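Local coordinates for protein ribosomal RNA small subunit methyltransferase D (Escherichia coli, PDB 2FPO) that methylates the exocyclic N2 of guanine 966 of 16S rRNA in the assembled 30S particle, with S-adenosyl-L-methionine as methyl donor, at residues A[110-118]-A[135-143]; A[165-176]-A[186-194]. All coordinates share one frame; numbering follows the deposited sequence.

Contact 1 of 2, residues A[110-118]-A[135-143]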
ATOM      1  N   SER A 110      10.858  -9.406   0.364  1.00 25.08           N
ATOM      2  CA  SER A 110      10.386 -10.459  -0.547  1.00 27.16           C
ATOM      3  C   SER A 110       9.774  -9.781  -1.751  1.00 27.20           C
ATOM      4  O   SER A 110       9.243  -8.657  -1.645  1.00 27.36           O
ATOM      5  CB  SER A 110       9.303 -11.339   0.137  1.00 28.39           C
ATOM      6  OG  SER A 110       8.732 -12.276  -0.805  1.00 28.90           O
ATOM      7  N   ASN A 111       9.816 -10.446  -2.879  1.00 28.10           N
ATOM      8  CA  ASN A 111       8.930 -10.053  -3.967  1.00 29.24           C
ATOM      9  C   ASN A 111       7.471 -10.411  -3.612  1.00 28.92           C
ATOM     10  O   ASN A 111       7.219 -11.352  -2.830  1.00 29.41           O
ATOM     11  CB  ASN A 111       9.387 -10.690  -5.298  1.00 28.87           C
ATOM     12  CG  ASN A 111       9.174 -12.197  -5.340  1.00 33.13           C
ATOM     13  OD1 ASN A 111       8.156 -12.661  -5.821  1.00 36.36           O
ATOM     14  ND2 ASN A 111      10.098 -12.955  -4.762  1.00 38.53           N
ATOM     15  N   ALA A 112       6.515  -9.682  -4.186  1.00 29.44           N
ATOM     16  CA  ALA A 112       5.101  -9.857  -3.843  1.00 30.43           C
ATOM     17  C   ALA A 112       4.489 -11.177  -4.302  1.00 31.41           C
ATOM     18  O   ALA A 112       3.643 -11.719  -3.620  1.00 30.66           O
ATOM     19  CB  ALA A 112       4.267  -8.686  -4.351  1.00 30.24           C
HETATM   20  N   MSE A 113       4.947 -11.699  -5.440  1.00 32.20           N
HETATM   21  CA  MSE A 113       4.400 -12.936  -6.004  1.00 34.09           C
HETATM   22  C   MSE A 113       4.666 -14.153  -5.127  1.00 33.23           C
HETATM   23  O   MSE A 113       3.741 -14.941  -4.903  1.00 33.16           O
HETATM   24  CB  MSE A 113       4.964 -13.190  -7.401  1.00 34.68           C
HETATM   25  CG  MSE A 113       4.820 -11.975  -8.281  1.00 41.89           C
HETATM   26 SE   MSE A 113       3.030 -11.860  -8.991  0.70 52.97          SE
HETATM   27  CE  MSE A 113       3.426 -12.832 -10.549  1.00 53.39           C
ATOM     28  N   SER A 114       5.906 -14.292  -4.633  1.00 31.65           N
ATOM     29  CA  SER A 114       6.259 -15.332  -3.678  1.00 31.55           C
ATOM     30  C   SER A 114       5.573 -15.109  -2.340  1.00 29.93           C
ATOM     31  O   SER A 114       5.078 -16.060  -1.711  1.00 29.94           O
ATOM     32  CB  SER A 114       7.776 -15.340  -3.414  1.00 31.61           C
ATOM     33  OG  SER A 114       8.442 -15.779  -4.575  1.00 38.07           O
ATOM     34  N   PHE A 115       5.585 -13.864  -1.887  1.00 28.22           N
ATOM     35  CA  PHE A 115       5.003 -13.547  -0.594  1.00 27.71           C
ATOM     36  C   PHE A 115       3.498 -13.841  -0.471  1.00 27.33           C
ATOM     37  O   PHE A 115       3.053 -14.400   0.536  1.00 27.17           O
ATOM     38  CB  PHE A 115       5.281 -12.110  -0.144  1.00 26.73           C
ATOM     39  CG  PHE A 115       4.660 -11.817   1.199  1.00 27.81           C
ATOM     40  CD1 PHE A 115       5.235 -12.316   2.358  1.00 26.69           C
ATOM     41  CD2 PHE A 115       3.447 -11.141   1.288  1.00 25.68           C
ATOM     42  CE1 PHE A 115       4.623 -12.095   3.594  1.00 26.47           C
ATOM     43  CE2 PHE A 115       2.830 -10.937   2.527  1.00 29.03           C
ATOM     44  CZ  PHE A 115       3.435 -11.415   3.664  1.00 26.00           C
ATOM     45  N   LEU A 116       2.724 -13.438  -1.480  1.00 26.47           N
ATOM     46  CA  LEU A 116       1.263 -13.565  -1.455  1.00 25.44           C
ATOM     47  C   LEU A 116       0.769 -14.958  -1.822  1.00 25.68           C
ATOM     48  O   LEU A 116      -0.406 -15.277  -1.607  1.00 26.26           O
ATOM     49  CB  LEU A 116       0.595 -12.490  -2.352  1.00 24.58           C
ATOM     50  CG  LEU A 116       0.925 -11.022  -1.999  1.00 25.96           C
ATOM     51  CD1 LEU A 116       0.447 -10.108  -3.089  1.00 28.05           C
ATOM     52  CD2 LEU A 116       0.316 -10.664  -0.604  1.00 23.75           C
ATOM     53  N   ALA A 117       1.656 -15.782  -2.379  1.00 25.59           N
ATOM     54  CA  ALA A 117       1.326 -17.171  -2.743  1.00 26.63           C
ATOM     55  C   ALA A 117       1.512 -18.091  -1.549  1.00 27.57           C
ATOM     56  O   ALA A 117       2.344 -19.028  -1.581  1.00 29.29           O
ATOM     57  CB  ALA A 117       2.148 -17.647  -3.937  1.00 24.34           C
ATOM     58  N   GLN A 118       0.716 -17.831  -0.518  1.00 27.56           N
ATOM     59  CA  GLN A 118       0.619 -18.655   0.680  1.00 28.68           C
ATOM     60  C   GLN A 118      -0.708 -18.286   1.395  1.00 28.42           C
ATOM     61  O   GLN A 118      -1.342 -17.288   1.032  1.00 29.43           O
ATOM     62  CB  GLN A 118       1.806 -18.370   1.612  1.00 27.31           C
ATOM     63  CG  GLN A 118       1.889 -16.883   2.054  1.00 28.10           C
ATOM     64  CD  GLN A 118       2.900 -16.631   3.159  1.00 30.70           C
ATOM     65  OE1 GLN A 118       3.138 -17.494   4.018  1.00 31.64           O
ATOM     66  NE2 GLN A 118       3.516 -15.434   3.148  1.00 33.77           N
ATOM     67  N   GLY A 135       2.682  -7.997 -15.711  1.00 32.63           N
ATOM     68  CA  GLY A 135       3.397  -9.071 -15.016  1.00 33.15           C
ATOM     69  C   GLY A 135       3.203  -9.077 -13.514  1.00 32.89           C
ATOM     70  O   GLY A 135       3.447 -10.085 -12.871  1.00 33.65           O
ATOM     71  N   LEU A 136       2.784  -7.941 -12.943  1.00 32.73           N
ATOM     72  CA  LEU A 136       2.596  -7.806 -11.495  1.00 32.10           C
ATOM     73  C   LEU A 136       1.178  -7.391 -11.110  1.00 31.80           C
ATOM     74  O   LEU A 136       0.625  -7.923 -10.170  1.00 32.38           O
ATOM     75  CB  LEU A 136       3.588  -6.792 -10.882  1.00 32.29           C
ATOM     76  CG  LEU A 136       5.107  -7.031 -11.000  1.00 32.68           C
ATOM     77  CD1 LEU A 136       5.836  -5.864 -10.398  1.00 31.85           C
ATOM     78  CD2 LEU A 136       5.579  -8.355 -10.340  1.00 33.12           C
ATOM     79  N   LEU A 137       0.597  -6.419 -11.793  1.00 31.13           N
ATOM     80  CA  LEU A 137      -0.617  -5.799 -11.253  1.00 31.01           C
ATOM     81  C   LEU A 137      -1.792  -6.779 -11.088  1.00 30.66           C
ATOM     82  O   LEU A 137      -2.288  -6.969  -9.978  1.00 29.70           O
ATOM     83  CB  LEU A 137      -1.062  -4.600 -12.095  1.00 30.44           C
ATOM     84  CG  LEU A 137      -2.220  -3.765 -11.510  1.00 31.52           C
ATOM     85  CD1 LEU A 137      -1.837  -3.111 -10.177  1.00 29.51           C
ATOM     86  CD2 LEU A 137      -2.671  -2.691 -12.461  1.00 31.89           C
ATOM     87  N   GLU A 138      -2.233  -7.382 -12.191  1.00 30.01           N
ATOM     88  CA  GLU A 138      -3.352  -8.302 -12.123  1.00 31.47           C
ATOM     89  C   GLU A 138      -3.073  -9.554 -11.312  1.00 30.89           C
ATOM     90  O   GLU A 138      -3.996 -10.072 -10.680  1.00 29.74           O
ATOM     91  CB  GLU A 138      -3.854  -8.691 -13.510  1.00 32.92           C
ATOM     92  CG  GLU A 138      -5.054  -7.868 -13.949  1.00 38.57           C
ATOM     93  CD  GLU A 138      -4.685  -6.758 -14.893  1.00 46.00           C
ATOM     94  OE1 GLU A 138      -3.785  -5.957 -14.525  1.00 50.80           O
ATOM     95  OE2 GLU A 138      -5.287  -6.691 -15.996  1.00 45.55           O
ATOM     96  N   GLU A 139      -1.817 -10.024 -11.363  1.00 29.82           N
ATOM     97  CA  GLU A 139      -1.338 -11.190 -10.623  1.00 30.51           C
ATOM     98  C   GLU A 139      -1.453 -10.973  -9.121  1.00 30.19           C
ATOM     99  O   GLU A 139      -1.872 -11.864  -8.381  1.00 29.61           O
ATOM    100  CB  GLU A 139       0.139 -11.455 -10.947  1.00 29.76           C
ATOM    101  CG  GLU A 139       0.390 -12.102 -12.321  1.00 31.16           C
ATOM    102  CD  GLU A 139       0.366 -11.104 -13.499  1.00 34.99           C
ATOM    103  OE1 GLU A 139       0.193  -9.880 -13.288  1.00 32.93           O
ATOM    104  OE2 GLU A 139       0.517 -11.564 -14.658  1.00 37.06           O
ATOM    105  N   THR A 140      -1.064  -9.779  -8.691  1.00 29.43           N
ATOM    106  CA  THR A 140      -1.093  -9.391  -7.272  1.00 29.88           C
ATOM    107  C   THR A 140      -2.533  -9.334  -6.800  1.00 29.14           C
ATOM    108  O   THR A 140      -2.884  -9.881  -5.766  1.00 28.94           O
ATOM    109  CB  THR A 140      -0.376  -8.012  -7.044  1.00 29.16           C
ATOM    110  OG1 THR A 140       1.006  -8.143  -7.397  1.00 30.39           O
ATOM    111  CG2 THR A 140      -0.449  -7.589  -5.569  1.00 30.12           C
ATOM    112  N   ILE A 141      -3.364  -8.655  -7.580  1.00 28.64           N
ATOM    113  CA  ILE A 141      -4.802  -8.575  -7.337  1.00 27.62           C
ATOM    114  C   ILE A 141      -5.466  -9.960  -7.153  1.00 28.58           C
ATOM    115  O   ILE A 141      -6.263 -10.155  -6.237  1.00 27.92           O
ATOM    116  CB  ILE A 141      -5.473  -7.789  -8.475  1.00 27.64           C
ATOM    117  CG1 ILE A 141      -5.233  -6.282  -8.253  1.00 27.81           C
ATOM    118  CG2 ILE A 141      -6.999  -8.178  -8.643  1.00 26.05           C
ATOM    119  CD1 ILE A 141      -5.500  -5.410  -9.508  1.00 25.04           C
ATOM    120  N   ASN A 142      -5.100 -10.924  -7.991  1.00 28.71           N
ATOM    121  CA  ASN A 142      -5.708 -12.266  -7.871  1.00 30.28           C
ATOM    122  C   ASN A 142      -5.201 -13.030  -6.672  1.00 29.87           C
ATOM    123  O   ASN A 142      -5.960 -13.754  -6.042  1.00 29.89           O
ATOM    124  CB  ASN A 142      -5.491 -13.090  -9.127  1.00 30.71           C
ATOM    125  CG  ASN A 142      -6.349 -12.625 -10.284  1.00 34.05           C
ATOM    126  OD1 ASN A 142      -5.937 -12.717 -11.437  1.00 37.82           O
ATOM    127  ND2 ASN A 142      -7.551 -12.156  -9.988  1.00 37.11           N
ATOM    128  N   LEU A 143      -3.913 -12.876  -6.359  1.00 29.61           N
ATOM    129  CA  LEU A 143      -3.341 -13.518  -5.172  1.00 29.12           C
ATOM    130  C   LEU A 143      -3.951 -12.964  -3.900  1.00 29.13           C
ATOM    131  O   LEU A 143      -4.267 -13.731  -3.000  1.00 27.95           O
ATOM    132  CB  LEU A 143      -1.818 -13.377  -5.140  1.00 29.16           C
ATOM    133  CG  LEU A 143      -1.098 -14.215  -6.217  1.00 28.60           C
ATOM    134  CD1 LEU A 143       0.249 -13.594  -6.513  1.00 26.11           C
ATOM    135  CD2 LEU A 143      -0.950 -15.681  -5.845  1.00 29.57           C
TER
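The selenomethionine M113 is the main bump of this contact, and it lies in a groove lined by E139 CB and CG, the carbonyl O of G135 and L136 CD2. Its SE atom sits 3.5 Å from E139 CB. The terminal CE goes further, to 3.6 Å from E139 CG and as close to the carbonyl O of G135. The chain turns at chi2 and again at chi3 (-91°), and this folds the selenium end over the first turn of the other helix. L136 CD2 lies beside M113 CG. On the side toward the C-terminal ends of the two segments, L143 fills the hollow between M113, L116 and A117. Its CB meets L116 CB at 3.8 Å, and its two methyls part: CD1 goes toward M113 SE and CD2 toward A117 CB, 4.1 Å away. Deeper in, L116 CD1 touches T140 CG2 at 3.6 Å. T140 turns OG1 beside its own backbone N (chi1 -63°), where it donates to L136 O, and this sends CG2 out to L116. No hydrogen bond joins the segments. F62 backs the buried side, where A112 and T140 both touch it. The short axes run almost parallel, 11° apart and 9.9 Å at closest approach. This is side-by-side packing of two helices on one face of the central sheet, as expected in the Rossmann-like fold of AdoMet-dependent methyltransferases.

Contact 2 of 2, residues A[165-176]-A[186-194]; sequences GLPTVPANWSLH and YRLYQREAQ
N172 and E192 are held by two hydrogen bonds at the open end of an antiparallel beta hairpin, strands 173-181 and 184-191. N172 ND2 donates to E192 O at 2.7 Å, and E192 N returns a nearly straight bond (175°) to N172 O. With chi1 at 60°, the N172 amide lies between its own backbone N and carbonyl carbon, turned toward E192 O. E145 of helix 137-146 serves three of these residues: its OE2 takes a second bond from N172 ND2, while its OE1 accepts from W173 NE1 and makes a salt bridge with R191 NE. S174 and Q190 follow as a hydrogen-bonded pair, with bonds in both directions, and H176 N donates to L188 O at 2.6 Å. R187 NE makes a salt bridge with E178.

The packing centres on the Y189 ring. L175 CD1 lies over one face and V169 CG1 over the opposite one, each 4.0 Å from the ring centroid, as CH-pi contacts. The ring of W173 meets that of Y189 obliquely, its CE3 against Y189 CB. Replacing Y189 by an alanine is likely to leave L175 CD1 and V169 CG1 without the ring between them and P167 without its neighbour. R191 CB lies over a face of the W173 five-membered ring as a CH-pi contact. L166 CD2 lies over a face of the R187 guanidinium. At the far end of the Y189 ring, OH rests against P167, 3.4 Å from CG.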
ATOM      1  N   GLY A 165      -5.746   1.047 -19.338  1.00 39.17           N
ATOM      2  CA  GLY A 165      -7.161   0.773 -19.099  1.00 38.76           C
ATOM      3  C   GLY A 165      -7.464   0.350 -17.663  1.00 38.79           C
ATOM      4  O   GLY A 165      -6.585   0.388 -16.781  1.00 39.07           O
ATOM      5  N   LEU A 166      -8.705  -0.073 -17.423  1.00 37.88           N
ATOM      6  CA  LEU A 166      -9.097  -0.598 -16.114  1.00 37.10           C
ATOM      7  C   LEU A 166      -8.490  -1.979 -15.929  1.00 36.49           C
ATOM      8  O   LEU A 166      -8.564  -2.803 -16.846  1.00 36.39           O
ATOM      9  CB  LEU A 166     -10.617  -0.707 -16.008  1.00 36.94           C
ATOM     10  CG  LEU A 166     -11.450   0.561 -16.027  1.00 36.86           C
ATOM     11  CD1 LEU A 166     -12.818   0.227 -16.608  1.00 38.81           C
ATOM     12  CD2 LEU A 166     -11.575   1.197 -14.634  1.00 36.53           C
ATOM     13  N   PRO A 167      -7.870  -2.242 -14.752  1.00 35.64           N
ATOM     14  CA  PRO A 167      -7.377  -3.616 -14.547  1.00 35.04           C
ATOM     15  C   PRO A 167      -8.525  -4.608 -14.352  1.00 34.29           C
ATOM     16  O   PRO A 167      -9.585  -4.240 -13.843  1.00 33.41           O
ATOM     17  CB  PRO A 167      -6.560  -3.514 -13.256  1.00 34.42           C
ATOM     18  CG  PRO A 167      -7.201  -2.371 -12.500  1.00 35.29           C
ATOM     19  CD  PRO A 167      -7.569  -1.370 -13.599  1.00 35.99           C
ATOM     20  N   THR A 168      -8.299  -5.849 -14.782  1.00 34.24           N
ATOM     21  CA  THR A 168      -9.174  -6.961 -14.471  1.00 33.90           C
ATOM     22  C   THR A 168      -9.154  -7.162 -12.950  1.00 33.91           C
ATOM     23  O   THR A 168      -8.085  -7.318 -12.323  1.00 33.35           O
ATOM     24  CB  THR A 168      -8.762  -8.244 -15.273  1.00 34.56           C
ATOM     25  OG1 THR A 168      -8.730  -7.926 -16.669  1.00 35.43           O
ATOM     26  CG2 THR A 168      -9.768  -9.394 -15.083  1.00 34.66           C
ATOM     27  N   VAL A 169     -10.343  -7.089 -12.357  1.00 32.97           N
ATOM     28  CA  VAL A 169     -10.509  -7.314 -10.930  1.00 32.99           C
ATOM     29  C   VAL A 169     -11.531  -8.430 -10.754  1.00 32.67           C
ATOM     30  O   VAL A 169     -12.358  -8.641 -11.642  1.00 32.50           O
ATOM     31  CB  VAL A 169     -10.913  -5.987 -10.175  1.00 32.74           C
ATOM     32  CG1 VAL A 169      -9.773  -4.968 -10.283  1.00 30.72           C
ATOM     33  CG2 VAL A 169     -12.255  -5.390 -10.741  1.00 32.82           C
ATOM     34  N   PRO A 170     -11.477  -9.156  -9.621  1.00 32.84           N
ATOM     35  CA  PRO A 170     -12.516 -10.179  -9.388  1.00 33.17           C
ATOM     36  C   PRO A 170     -13.903  -9.549  -9.333  1.00 33.52           C
ATOM     37  O   PRO A 170     -14.030  -8.343  -9.113  1.00 33.39           O
ATOM     38  CB  PRO A 170     -12.132 -10.771  -8.021  1.00 33.12           C
ATOM     39  CG  PRO A 170     -10.652 -10.456  -7.887  1.00 32.46           C
ATOM     40  CD  PRO A 170     -10.499  -9.111  -8.512  1.00 32.30           C
ATOM     41  N   ALA A 171     -14.922 -10.372  -9.544  1.00 33.85           N
ATOM     42  CA  ALA A 171     -16.297  -9.915  -9.643  1.00 34.22           C
ATOM     43  C   ALA A 171     -16.818  -9.261  -8.361  1.00 33.96           C
ATOM     44  O   ALA A 171     -17.669  -8.387  -8.412  1.00 33.38           O
ATOM     45  CB  ALA A 171     -17.202 -11.081 -10.076  1.00 34.67           C
ATOM     46  N   ASN A 172     -16.301  -9.688  -7.211  1.00 34.53           N
ATOM     47  CA  ASN A 172     -16.688  -9.081  -5.928  1.00 34.31           C
ATOM     48  C   ASN A 172     -15.915  -7.808  -5.555  1.00 34.05           C
ATOM     49  O   ASN A 172     -16.068  -7.287  -4.438  1.00 34.24           O
ATOM     50  CB  ASN A 172     -16.599 -10.110  -4.791  1.00 34.65           C
ATOM     51  CG  ASN A 172     -15.195 -10.679  -4.606  1.00 35.03           C
ATOM     52  OD1 ASN A 172     -14.415 -10.786  -5.558  1.00 35.83           O
ATOM     53  ND2 ASN A 172     -14.876 -11.052  -3.382  1.00 34.67           N
ATOM     54  N   TRP A 173     -15.086  -7.307  -6.473  1.00 33.70           N
ATOM     55  CA  TRP A 173     -14.432  -5.991  -6.300  1.00 33.28           C
ATOM     56  C   TRP A 173     -15.170  -4.934  -7.108  1.00 33.67           C
ATOM     57  O   TRP A 173     -15.433  -5.114  -8.308  1.00 33.36           O
ATOM     58  CB  TRP A 173     -12.999  -6.013  -6.826  1.00 32.31           C
ATOM     59  CG  TRP A 173     -11.999  -6.781  -6.044  1.00 33.19           C
ATOM     60  CD1 TRP A 173     -12.187  -7.965  -5.376  1.00 31.95           C
ATOM     61  CD2 TRP A 173     -10.612  -6.455  -5.902  1.00 33.56           C
ATOM     62  NE1 TRP A 173     -10.995  -8.378  -4.805  1.00 31.27           N
ATOM     63  CE2 TRP A 173     -10.017  -7.475  -5.118  1.00 31.93           C
ATOM     64  CE3 TRP A 173      -9.802  -5.405  -6.378  1.00 33.63           C
ATOM     65  CZ2 TRP A 173      -8.659  -7.467  -4.789  1.00 30.42           C
ATOM     66  CZ3 TRP A 173      -8.437  -5.395  -6.021  1.00 32.60           C
ATOM     67  CH2 TRP A 173      -7.892  -6.426  -5.248  1.00 30.59           C
ATOM     68  N   SER A 174     -15.481  -3.814  -6.477  1.00 33.86           N
ATOM     69  CA  SER A 174     -16.061  -2.707  -7.227  1.00 34.48           C
ATOM     70  C   SER A 174     -15.192  -1.463  -7.100  1.00 33.47           C
ATOM     71  O   SER A 174     -14.588  -1.214  -6.042  1.00 34.06           O
ATOM     72  CB  SER A 174     -17.489  -2.419  -6.755  1.00 35.26           C
ATOM     73  OG  SER A 174     -17.454  -2.008  -5.397  1.00 38.59           O
ATOM     74  N   LEU A 175     -15.103  -0.705  -8.191  1.00 32.80           N
ATOM     75  CA  LEU A 175     -14.419   0.583  -8.185  1.00 32.47           C
ATOM     76  C   LEU A 175     -15.093   1.529  -7.181  1.00 32.42           C
ATOM     77  O   LEU A 175     -16.280   1.794  -7.275  1.00 31.46           O
ATOM     78  CB  LEU A 175     -14.362   1.194  -9.586  1.00 32.00           C
ATOM     79  CG  LEU A 175     -13.476   2.437  -9.785  1.00 32.17           C
ATOM     80  CD1 LEU A 175     -11.995   2.195  -9.361  1.00 31.84           C
ATOM     81  CD2 LEU A 175     -13.526   2.860 -11.230  1.00 32.51           C
ATOM     82  N   HIS A 176     -14.322   1.986  -6.195  1.00 32.93           N
ATOM     83  CA  HIS A 176     -14.865   2.760  -5.068  1.00 33.27           C
ATOM     84  C   HIS A 176     -14.544   4.254  -5.161  1.00 33.26           C
ATOM     85  O   HIS A 176     -15.421   5.082  -4.921  1.00 33.33           O
ATOM     86  CB  HIS A 176     -14.373   2.183  -3.727  1.00 33.73           C
ATOM     87  CG  HIS A 176     -15.157   2.663  -2.546  1.00 34.57           C
ATOM     88  ND1 HIS A 176     -16.509   2.428  -2.408  1.00 36.04           N
ATOM     89  CD2 HIS A 176     -14.785   3.382  -1.458  1.00 36.98           C
ATOM     90  CE1 HIS A 176     -16.938   2.984  -1.287  1.00 37.92           C
ATOM     91  NE2 HIS A 176     -15.911   3.564  -0.687  1.00 38.32           N
ATOM     92  N   TYR A 186      -5.421   6.713 -10.373  1.00 32.99           N
ATOM     93  CA  TYR A 186      -5.319   6.332  -8.964  1.00 32.74           C
ATOM     94  C   TYR A 186      -6.685   5.824  -8.550  1.00 31.74           C
ATOM     95  O   TYR A 186      -7.661   6.550  -8.636  1.00 32.55           O
ATOM     96  CB  TYR A 186      -4.918   7.543  -8.129  1.00 33.34           C
ATOM     97  CG  TYR A 186      -3.649   8.208  -8.619  1.00 33.33           C
ATOM     98  CD1 TYR A 186      -2.397   7.783  -8.157  1.00 32.20           C
ATOM     99  CD2 TYR A 186      -3.695   9.256  -9.542  1.00 33.94           C
ATOM    100  CE1 TYR A 186      -1.246   8.374  -8.602  1.00 32.72           C
ATOM    101  CE2 TYR A 186      -2.532   9.861  -9.987  1.00 33.22           C
ATOM    102  CZ  TYR A 186      -1.314   9.414  -9.499  1.00 34.05           C
ATOM    103  OH  TYR A 186      -0.151   9.974  -9.942  1.00 35.26           O
ATOM    104  N   ARG A 187      -6.765   4.568  -8.128  1.00 30.67           N
ATOM    105  CA  ARG A 187      -8.066   3.943  -7.865  1.00 29.67           C
ATOM    106  C   ARG A 187      -8.119   3.256  -6.490  1.00 28.93           C
ATOM    107  O   ARG A 187      -7.110   2.792  -5.974  1.00 27.76           O
ATOM    108  CB  ARG A 187      -8.398   2.930  -8.959  1.00 28.88           C
ATOM    109  CG  ARG A 187      -8.517   3.539 -10.347  1.00 29.89           C
ATOM    110  CD  ARG A 187      -8.766   2.468 -11.405  1.00 29.98           C
ATOM    111  NE  ARG A 187      -8.976   3.093 -12.705  1.00 32.40           N
ATOM    112  CZ  ARG A 187      -8.138   2.999 -13.729  1.00 29.67           C
ATOM    113  NH1 ARG A 187      -7.029   2.298 -13.622  1.00 31.17           N
ATOM    114  NH2 ARG A 187      -8.425   3.598 -14.866  1.00 32.34           N
ATOM    115  N   LEU A 188      -9.317   3.188  -5.933  1.00 29.14           N
ATOM    116  CA  LEU A 188      -9.584   2.460  -4.711  1.00 29.93           C
ATOM    117  C   LEU A 188     -10.765   1.539  -4.961  1.00 30.35           C
ATOM    118  O   LEU A 188     -11.822   1.991  -5.408  1.00 30.00           O
ATOM    119  CB  LEU A 188      -9.850   3.433  -3.561  1.00 31.09           C
ATOM    120  CG  LEU A 188      -9.856   2.886  -2.130  1.00 30.10           C
ATOM    121  CD1 LEU A 188      -8.490   2.334  -1.709  1.00 29.33           C
ATOM    122  CD2 LEU A 188     -10.309   3.996  -1.201  1.00 30.65           C
ATOM    123  N   TYR A 189     -10.536   0.238  -4.766  1.00 30.36           N
ATOM    124  CA  TYR A 189     -11.549  -0.778  -4.939  1.00 31.23           C
ATOM    125  C   TYR A 189     -12.045  -1.198  -3.581  1.00 32.56           C
ATOM    126  O   TYR A 189     -11.281  -1.230  -2.621  1.00 32.09           O
ATOM    127  CB  TYR A 189     -11.017  -2.011  -5.686  1.00 30.74           C
ATOM    128  CG  TYR A 189     -10.737  -1.731  -7.140  1.00 31.52           C
ATOM    129  CD1 TYR A 189     -11.693  -1.984  -8.119  1.00 29.39           C
ATOM    130  CD2 TYR A 189      -9.501  -1.203  -7.533  1.00 32.54           C
ATOM    131  CE1 TYR A 189     -11.432  -1.721  -9.462  1.00 29.90           C
ATOM    132  CE2 TYR A 189      -9.227  -0.931  -8.862  1.00 33.62           C
ATOM    133  CZ  TYR A 189     -10.194  -1.175  -9.818  1.00 31.55           C
ATOM    134  OH  TYR A 189      -9.888  -0.890 -11.120  1.00 32.61           O
ATOM    135  N   GLN A 190     -13.337  -1.494  -3.506  1.00 34.12           N
ATOM    136  CA  GLN A 190     -13.908  -2.097  -2.318  1.00 36.31           C
ATOM    137  C   GLN A 190     -14.337  -3.537  -2.608  1.00 37.79           C
ATOM    138  O   GLN A 190     -15.039  -3.823  -3.598  1.00 36.59           O
ATOM    139  CB  GLN A 190     -15.096  -1.293  -1.796  1.00 36.36           C
ATOM    140  CG  GLN A 190     -15.563  -1.789  -0.439  1.00 37.30           C
ATOM    141  CD  GLN A 190     -16.367  -0.766   0.323  1.00 39.88           C
ATOM    142  OE1 GLN A 190     -15.948  -0.299   1.375  1.00 42.41           O
ATOM    143  NE2 GLN A 190     -17.533  -0.414  -0.203  1.00 41.94           N
ATOM    144  N   ARG A 191     -13.921  -4.421  -1.712  1.00 39.53           N
ATOM    145  CA  ARG A 191     -14.114  -5.835  -1.878  1.00 42.53           C
ATOM    146  C   ARG A 191     -15.228  -6.335  -0.969  1.00 44.98           C
ATOM    147  O   ARG A 191     -15.274  -6.001   0.217  1.00 46.24           O
ATOM    148  CB  ARG A 191     -12.793  -6.547  -1.602  1.00 42.14           C
ATOM    149  CG  ARG A 191     -12.826  -8.035  -1.801  1.00 42.56           C
ATOM    150  CD  ARG A 191     -12.559  -8.753  -0.506  1.00 40.14           C
ATOM    151  NE  ARG A 191     -12.468 -10.175  -0.756  1.00 40.20           N
ATOM    152  CZ  ARG A 191     -12.667 -11.102   0.166  1.00 41.85           C
ATOM    153  NH1 ARG A 191     -12.932 -10.743   1.418  1.00 41.84           N
ATOM    154  NH2 ARG A 191     -12.611 -12.386  -0.171  1.00 42.08           N
ATOM    155  N   GLU A 192     -16.150  -7.102  -1.536  1.00 47.13           N
ATOM    156  CA  GLU A 192     -17.155  -7.809  -0.732  1.00 49.52           C
ATOM    157  C   GLU A 192     -16.776  -9.272  -0.548  1.00 50.45           C
ATOM    158  O   GLU A 192     -16.545  -9.986  -1.529  1.00 50.46           O
ATOM    159  CB  GLU A 192     -18.530  -7.698  -1.379  1.00 49.33           C
ATOM    160  CG  GLU A 192     -19.109  -6.313  -1.324  1.00 52.41           C
ATOM    161  CD  GLU A 192     -19.221  -5.775   0.099  1.00 56.30           C
ATOM    162  OE1 GLU A 192     -20.026  -6.325   0.895  1.00 56.63           O
ATOM    163  OE2 GLU A 192     -18.508  -4.789   0.407  1.00 58.87           O
ATOM    164  N   ALA A 193     -16.698  -9.715   0.705  1.00 52.35           N
ATOM    165  CA  ALA A 193     -16.421 -11.129   1.003  1.00 53.92           C
ATOM    166  C   ALA A 193     -17.420 -12.028   0.297  1.00 54.73           C
ATOM    167  O   ALA A 193     -18.535 -12.206   0.781  1.00 55.02           O
ATOM    168  CB  ALA A 193     -16.455 -11.396   2.517  1.00 54.09           C
ATOM    169  N   GLN A 194     -17.013 -12.555  -0.861  1.00 55.86           N
ATOM    170  CA  GLN A 194     -17.798 -13.529  -1.638  1.00 56.92           C
ATOM    171  C   GLN A 194     -16.947 -14.163  -2.746  1.00 57.16           C
ATOM    172  O   GLN A 194     -17.444 -14.958  -3.548  1.00 57.60           O
ATOM    173  CB  GLN A 194     -19.085 -12.912  -2.223  1.00 56.88           C
ATOM    174  CG  GLN A 194     -18.866 -11.770  -3.211  1.00 57.09           C
ATOM    175  CD  GLN A 194     -20.030 -11.557  -4.184  1.00 57.70           C
ATOM    176  OE1 GLN A 194     -20.991 -12.341  -4.226  1.00 58.23           O
ATOM    177  NE2 GLN A 194     -19.945 -10.485  -4.975  1.00 57.98           N
TER
HETATM  178  O   HOH W   1      -5.343   2.239 -15.845  1.00 35.02           O

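The chain first makes the small antiparallel pair 13-15 and 25-27 and helix 39-53, then parallel strands 57-60, 79-83 and 105-108. Contact 1 then closes a 16-residue loop containing strand 123-128 and sets helices 112-116 and 137-146 side by side. After strand 154-161, contact 2 closes a loop of nine residues, mostly strand, by pairing the hairpin arms toward their open end, at the sheet edge where 173-181 is outermost. The two contacts are in series, neither enclosing nor crossing the other. Their centres lie about 16 Å apart, yet they touch through helix 137-146. I141 meets P170 and W173, and E138 lies by P167 and T168. This helix thus joins the helical layer to the hairpin edge.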